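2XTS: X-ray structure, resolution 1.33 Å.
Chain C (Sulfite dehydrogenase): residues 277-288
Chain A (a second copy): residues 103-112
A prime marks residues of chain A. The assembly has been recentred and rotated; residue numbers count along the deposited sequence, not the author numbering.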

ATOM      1  N   ILE C 277     -14.634  12.899  19.288  1.00 10.71           N
ATOM      2  CA  ILE C 277     -15.662  11.897  19.595  1.00 10.86           C
ATOM      3  C   ILE C 277     -17.013  12.560  19.408  1.00 11.68           C
ATOM      4  O   ILE C 277     -17.370  13.401  20.202  1.00 12.97           O
ATOM      5  CB  ILE C 277     -15.560  11.362  21.045  1.00 11.13           C
ATOM      6  CG1 ILE C 277     -14.140  10.894  21.362  1.00 12.17           C
ATOM      7  CG2 ILE C 277     -16.593  10.270  21.269  1.00 11.58           C
ATOM      8  CD1 ILE C 277     -13.948  10.604  22.819  1.00 14.17           C
ATOM      9  N   ARG C 278     -17.727  12.238  18.340  1.00 11.95           N
ATOM     10  CA  ARG C 278     -19.020  12.840  18.050  1.00 13.09           C
ATOM     11  C   ARG C 278     -20.164  11.897  18.373  1.00 13.74           C
ATOM     12  O   ARG C 278     -21.311  12.316  18.314  1.00 15.59           O
ATOM     13  CB  ARG C 278     -19.120  13.230  16.581  1.00 14.62           C
ATOM     14  CG  ARG C 278     -18.137  14.284  16.124  1.00 15.79           C
ATOM     15  CD  ARG C 278     -18.556  14.752  14.751  1.00 18.65           C
ATOM     16  NE  ARG C 278     -17.895  15.981  14.308  1.00 20.69           N
ATOM     17  CZ  ARG C 278     -16.844  16.052  13.487  1.00 20.39           C
ATOM     18  NH1 ARG C 278     -16.241  14.956  13.023  1.00 20.58           N
ATOM     19  NH2 ARG C 278     -16.379  17.248  13.143  1.00 23.17           N
ATOM     20  N   HIS C 279     -19.872  10.650  18.708  1.00 13.94           N
ATOM     21  CA  HIS C 279     -20.930   9.653  18.864  1.00 15.12           C
ATOM     22  C   HIS C 279     -21.456   9.438  20.281  1.00 16.25           C
ATOM     23  O   HIS C 279     -22.299   8.563  20.491  1.00 18.04           O
ATOM     24  CB  HIS C 279     -20.491   8.317  18.285  1.00 14.86           C
ATOM     25  CG  HIS C 279     -19.220   7.772  18.859  1.00 14.62           C
ATOM     26  ND1 HIS C 279     -19.017   7.538  20.200  1.00 14.18           N
ATOM     27  CD2 HIS C 279     -18.092   7.365  18.236  1.00 13.26           C
ATOM     28  CE1 HIS C 279     -17.810   7.021  20.375  1.00 12.75           C
ATOM     29  NE2 HIS C 279     -17.240   6.885  19.193  1.00 16.17           N
ATOM     30  N   GLY C 280     -20.992  10.228  21.243  1.00 16.65           N
ATOM     31  CA  GLY C 280     -21.553  10.172  22.605  1.00 17.41           C
ATOM     32  C   GLY C 280     -20.898   9.126  23.472  1.00 17.76           C
ATOM     33  O   GLY C 280     -19.894   8.536  23.091  1.00 17.89           O
ATOM     34  N   LYS C 281     -21.472   8.866  24.645  1.00 17.84           N
ATOM     35  CA  LYS C 281     -20.907   7.887  25.566  1.00 17.23           C
ATOM     36  C   LYS C 281     -21.032   6.467  25.033  1.00 16.20           C
ATOM     37  O   LYS C 281     -21.869   6.184  24.170  1.00 16.50           O
ATOM     38  CB  LYS C 281     -21.565   7.980  26.960  1.00 18.05           C
ATOM     39  CG  LYS C 281     -23.029   7.562  27.054  1.00 21.30           C
ATOM     40  CD  LYS C 281     -23.240   6.063  27.350  1.00 24.66           C
ATOM     41  CE  LYS C 281     -23.142   5.716  28.832  1.00 26.46           C
ATOM     42  NZ  LYS C 281     -23.127   4.235  29.041  1.00 29.29           N
ATOM     43  N   GLY C 282     -20.213   5.594  25.594  1.00 14.96           N
ATOM     44  CA  GLY C 282     -20.290   4.170  25.338  1.00 14.34           C
ATOM     45  C   GLY C 282     -19.011   3.682  24.693  1.00 12.91           C
ATOM     46  O   GLY C 282     -17.963   4.307  24.825  1.00 13.35           O
ATOM     47  N   PRO C 283     -19.079   2.548  23.990  1.00 11.90           N
ATOM     48  CA  PRO C 283     -17.886   1.970  23.379  1.00 11.12           C
ATOM     49  C   PRO C 283     -17.108   2.984  22.548  1.00 10.80           C
ATOM     50  O   PRO C 283     -17.678   3.741  21.755  1.00 10.61           O
ATOM     51  CB  PRO C 283     -18.453   0.876  22.487  1.00 11.09           C
ATOM     52  CG  PRO C 283     -19.727   0.488  23.180  1.00 12.31           C
ATOM     53  CD  PRO C 283     -20.276   1.724  23.781  1.00 12.55           C
ATOM     54  N   LEU C 284     -15.804   2.950  22.741  1.00  9.84           N
ATOM     55  CA  LEU C 284     -14.862   3.839  22.046  1.00 10.56           C
ATOM     56  C   LEU C 284     -13.585   3.078  21.737  1.00 10.10           C
ATOM     57  O   LEU C 284     -13.005   2.453  22.635  1.00 11.29           O
ATOM     58  CB  LEU C 284     -14.542   5.052  22.937  1.00 11.49           C
ATOM     59  CG  LEU C 284     -13.553   6.066  22.386  1.00 13.94           C
ATOM     60  CD1 LEU C 284     -14.186   6.894  21.294  1.00 17.68           C
ATOM     61  CD2 LEU C 284     -13.131   6.939  23.532  1.00 16.55           C
ATOM     62  N   VAL C 285     -13.148   3.171  20.479  1.00  9.59           N
ATOM     63  CA  VAL C 285     -11.883   2.591  20.071  1.00  9.75           C
ATOM     64  C   VAL C 285     -10.770   3.612  20.246  1.00  9.81           C
ATOM     65  O   VAL C 285     -10.845   4.695  19.676  1.00 11.00           O
ATOM     66  CB  VAL C 285     -11.928   2.128  18.589  1.00 10.04           C
ATOM     67  CG1 VAL C 285     -10.548   1.687  18.143  1.00 11.27           C
ATOM     68  CG2 VAL C 285     -12.958   1.001  18.434  1.00 10.78           C
ATOM     69  N   ILE C 286      -9.747   3.262  21.007  1.00  9.04           N
ATOM     70  CA  ILE C 286      -8.513   4.030  21.020  1.00  9.06           C
ATOM     71  C   ILE C 286      -7.549   3.297  20.084  1.00  8.74           C
ATOM     72  O   ILE C 286      -7.284   2.102  20.257  1.00  9.74           O
ATOM     73  CB  ILE C 286      -7.925   4.172  22.447  1.00 10.01           C
ATOM     74  CG1 ILE C 286      -8.875   5.009  23.312  1.00 10.59           C
ATOM     75  CG2 ILE C 286      -6.521   4.807  22.425  1.00 11.08           C
ATOM     76  CD1 ILE C 286      -8.537   4.955  24.792  1.00 11.47           C
ATOM     77  N   SER C 287      -7.073   4.020  19.066  1.00  8.24           N
ATOM     78  CA  SER C 287      -6.203   3.452  18.044  1.00  8.55           C
ATOM     79  C   SER C 287      -4.922   4.259  17.976  1.00  7.34           C
ATOM     80  O   SER C 287      -4.971   5.473  18.156  1.00  7.63           O
ATOM     81  CB  SER C 287      -6.923   3.531  16.706  1.00  8.87           C
ATOM     82  OG  SER C 287      -6.133   2.951  15.680  1.00 10.00           O
ATOM     83  N   GLY C 288      -3.791   3.604  17.730  1.00  7.25           N
ATOM     84  CA  GLY C 288      -2.588   4.355  17.483  1.00  7.10           C
ATOM     85  C   GLY C 288      -1.445   3.574  16.905  1.00  6.24           C
ATOM     86  O   GLY C 288      -1.581   2.405  16.568  1.00  6.82           O
TER
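Chain A, residues 103-112: FEDLLRFPRT

This is a contact between a loop and the start of a strand, centred on one arginine of chain A that stacks on a histidine and hydrogen-bonds to backbone carbonyls of chain C. In chain A a short helix, Phe103′ to Leu106′, runs into a type I turn from Leu106′ to Phe109′ and then an extended segment. Chain C passes from a loop into the strand that starts at Gly282. The two segments run in the same general sense: Glu104′ lies near His279, Arg108′ reaches His279 to Pro283, and Arg111′ meets Val285 and Ser287.

The CA-to-CB bond of Arg108′ points sideways, but its long side chain brings the guanidinium to chain C. There it lies flat on the ring of His279, with the planes at 11°; Arg108′ CZ lies 3.3 Å from His279 ND1, and Arg108′ CD sits over the same ring. Stacking leaves the guanidinium edge free to donate: Arg108′ NE bonds to Pro283 O at 2.8 Å, and Arg108′ NH2 to Lys281 O at 3.0 Å and Pro283 O at 3.1 Å. An ideal CB on Gly282 would lie 2.9 Å from Arg108′ NH2, so glycine leaves room for this group; its backbone angles also call for glycine.

Glu104′ CD packs 3.6 Å from His279 CB, and a water lies 2.8 Å from His279 O and within weak reach, 3.4 Å, of Glu104′ OE2. Further along, Val285 points toward chain A and offers a compact apolar surface: Val285 CG2 lies 3.5 Å from Phe109′ O, and Val285 CG1 3.8 Å from Arg111′ CZ, over a face of that guanidinium. Arg111′ NH2 donates to Leu107′ O at 2.9 Å, tying the extended segment back to the turn. A second water accepts from Val285 N at 3.0 Å and donates to Leu107′ O at 2.9 Å, bridging the two backbones.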

ATOM      1  N   PHE A 103     -22.584   3.477   9.843  1.00  9.72           N
ATOM      2  CA  PHE A 103     -21.138   3.397   9.778  1.00  9.85           C
ATOM      3  C   PHE A 103     -20.481   3.902  11.078  1.00 10.51           C
ATOM      4  O   PHE A 103     -19.506   3.343  11.564  1.00 10.45           O
ATOM      5  CB  PHE A 103     -20.584   4.117   8.542  1.00  9.91           C
ATOM      6  CG  PHE A 103     -19.155   3.759   8.271  1.00 10.34           C
ATOM      7  CD1 PHE A 103     -18.850   2.569   7.614  1.00 10.86           C
ATOM      8  CD2 PHE A 103     -18.120   4.540   8.740  1.00 10.44           C
ATOM      9  CE1 PHE A 103     -17.558   2.195   7.414  1.00 12.46           C
ATOM     10  CE2 PHE A 103     -16.797   4.170   8.530  1.00 11.23           C
ATOM     11  CZ  PHE A 103     -16.528   2.999   7.876  1.00 11.56           C
ATOM     12  N   GLU A 104     -21.043   4.956  11.660  1.00 10.87           N
ATOM     13  CA  GLU A 104     -20.571   5.477  12.933  1.00 12.12           C
ATOM     14  C   GLU A 104     -20.536   4.369  13.995  1.00 11.12           C
ATOM     15  O   GLU A 104     -19.570   4.268  14.758  1.00 12.19           O
ATOM     16  CB  GLU A 104     -21.452   6.637  13.363  1.00 13.69           C
ATOM     17  CG  GLU A 104     -21.146   7.182  14.714  1.00 17.74           C
ATOM     18  CD  GLU A 104     -22.057   8.327  15.079  1.00 23.49           C
ATOM     19  OE1 GLU A 104     -21.612   9.491  14.983  1.00 28.07           O
ATOM     20  OE2 GLU A 104     -23.206   8.049  15.475  1.00 27.59           O
ATOM     21  N   ASP A 105     -21.583   3.534  14.026  1.00 10.83           N
ATOM     22  CA  ASP A 105     -21.638   2.419  14.965  1.00 11.08           C
ATOM     23  C   ASP A 105     -20.471   1.444  14.727  1.00 10.12           C
ATOM     24  O   ASP A 105     -19.850   0.935  15.653  1.00 10.72           O
ATOM     25  CB  ASP A 105     -22.930   1.587  14.832  1.00 10.89           C
ATOM     26  CG  ASP A 105     -24.202   2.338  15.181  1.00 13.04           C
ATOM     27  OD1 ASP A 105     -24.169   3.231  16.058  1.00 15.08           O
ATOM     28  OD2 ASP A 105     -25.251   1.953  14.608  1.00 14.35           O
ATOM     29  N   LEU A 106     -20.245   1.124  13.456  1.00  9.99           N
ATOM     30  CA  LEU A 106     -19.259   0.122  13.119  1.00 10.12           C
ATOM     31  C   LEU A 106     -17.836   0.512  13.513  1.00  9.78           C
ATOM     32  O   LEU A 106     -17.020  -0.350  13.820  1.00  9.45           O
ATOM     33  CB  LEU A 106     -19.352  -0.184  11.632  1.00 11.13           C
ATOM     34  CG  LEU A 106     -20.655  -0.894  11.229  1.00 12.43           C
ATOM     35  CD1 LEU A 106     -20.745  -1.004   9.730  1.00 13.84           C
ATOM     36  CD2 LEU A 106     -20.839  -2.280  11.851  1.00 12.50           C
ATOM     37  N   LEU A 107     -17.553   1.816  13.530  1.00  9.52           N
ATOM     38  CA  LEU A 107     -16.242   2.320  13.958  1.00  9.46           C
ATOM     39  C   LEU A 107     -16.029   2.204  15.468  1.00  9.43           C
ATOM     40  O   LEU A 107     -14.978   2.572  15.968  1.00  9.80           O
ATOM     41  CB  LEU A 107     -16.049   3.778  13.541  1.00 10.19           C
ATOM     42  CG  LEU A 107     -15.919   4.038  12.039  1.00 11.21           C
ATOM     43  CD1 LEU A 107     -15.957   5.535  11.835  1.00 12.10           C
ATOM     44  CD2 LEU A 107     -14.615   3.456  11.466  1.00 14.15           C
ATOM     45  N   ARG A 108     -17.008   1.683  16.201  1.00  9.00           N
ATOM     46  CA  ARG A 108     -16.925   1.576  17.659  1.00  9.12           C
ATOM     47  C   ARG A 108     -16.711   0.167  18.165  1.00  9.24           C
ATOM     48  O   ARG A 108     -16.531  -0.012  19.371  1.00  9.67           O
ATOM     49  CB  ARG A 108     -18.176   2.189  18.281  1.00  9.18           C
ATOM     50  CG  ARG A 108     -18.393   3.616  17.898  1.00 10.50           C
ATOM     51  CD  ARG A 108     -19.699   4.148  18.397  1.00 10.44           C
ATOM     52  NE  ARG A 108     -19.686   4.255  19.845  1.00 10.52           N
ATOM     53  CZ  ARG A 108     -20.697   4.707  20.576  1.00 11.90           C
ATOM     54  NH1 ARG A 108     -21.832   5.076  20.002  1.00 12.91           N
ATOM     55  NH2 ARG A 108     -20.556   4.795  21.887  1.00 13.99           N
ATOM     56  N   PHE A 109     -16.739  -0.819  17.268  1.00  9.72           N
ATOM     57  CA  PHE A 109     -16.450  -2.207  17.641  1.00  9.90           C
ATOM     58  C   PHE A 109     -14.953  -2.507  17.689  1.00  9.90           C
ATOM     59  O   PHE A 109     -14.160  -1.898  16.968  1.00  9.42           O
ATOM     60  CB  PHE A 109     -17.053  -3.177  16.634  1.00 10.56           C
ATOM     61  CG  PHE A 109     -18.546  -3.379  16.777  1.00  9.89           C
ATOM     62  CD1 PHE A 109     -19.053  -4.318  17.668  1.00 11.09           C
ATOM     63  CD2 PHE A 109     -19.450  -2.630  16.028  1.00 11.86           C
ATOM     64  CE1 PHE A 109     -20.412  -4.521  17.784  1.00 11.52           C
ATOM     65  CE2 PHE A 109     -20.820  -2.823  16.161  1.00 12.59           C
ATOM     66  CZ  PHE A 109     -21.284  -3.759  17.039  1.00 13.16           C
ATOM     67  N   PRO A 110     -14.557  -3.503  18.491  1.00 10.20           N
ATOM     68  CA  PRO A 110     -13.152  -3.898  18.525  1.00  9.91           C
ATOM     69  C   PRO A 110     -12.662  -4.300  17.136  1.00  9.86           C
ATOM     70  O   PRO A 110     -13.341  -5.031  16.411  1.00 10.87           O
ATOM     71  CB  PRO A 110     -13.152  -5.075  19.503  1.00 11.20           C
ATOM     72  CG  PRO A 110     -14.284  -4.755  20.438  1.00 12.56           C
ATOM     73  CD  PRO A 110     -15.350  -4.182  19.539  1.00 10.00           C
ATOM     74  N   ARG A 111     -11.461  -3.851  16.791  1.00  9.05           N
ATOM     75  CA  ARG A 111     -10.901  -4.053  15.459  1.00  8.82           C
ATOM     76  C   ARG A 111      -9.868  -5.148  15.377  1.00  9.52           C
ATOM     77  O   ARG A 111      -9.203  -5.447  16.351  1.00 10.22           O
ATOM     78  CB  ARG A 111     -10.279  -2.754  14.955  1.00  9.29           C
ATOM     79  CG  ARG A 111     -11.297  -1.631  14.851  1.00  9.36           C
ATOM     80  CD  ARG A 111     -10.683  -0.310  14.424  1.00  9.40           C
ATOM     81  NE  ARG A 111     -11.683   0.743  14.508  1.00  9.96           N
ATOM     82  CZ  ARG A 111     -11.430   2.044  14.469  1.00  9.50           C
ATOM     83  NH1 ARG A 111     -10.200   2.488  14.237  1.00  9.74           N
ATOM     84  NH2 ARG A 111     -12.425   2.886  14.621  1.00 10.44           N
ATOM     85  N   THR A 112      -9.780  -5.748  14.203  1.00  9.59           N
ATOM     86  CA  THR A 112      -8.790  -6.759  13.891  1.00  9.77           C
ATOM     87  C   THR A 112      -8.176  -6.416  12.531  1.00  9.06           C
ATOM     88  O   THR A 112      -8.634  -5.529  11.830  1.00  8.30           O
ATOM     89  CB  THR A 112      -9.434  -8.155  13.790  1.00 11.19           C
ATOM     90  OG1 THR A 112     -10.504  -8.106  12.843  1.00 11.69           O
ATOM     91  CG2 THR A 112      -9.948  -8.633  15.154  1.00 12.77           C
TER
HETATM   92  O   HOH W   1     -24.255   7.653  18.697  1.00 31.93           O
HETATM   93  O   HOH W   2     -14.621   4.413  18.197  1.00 13.22           O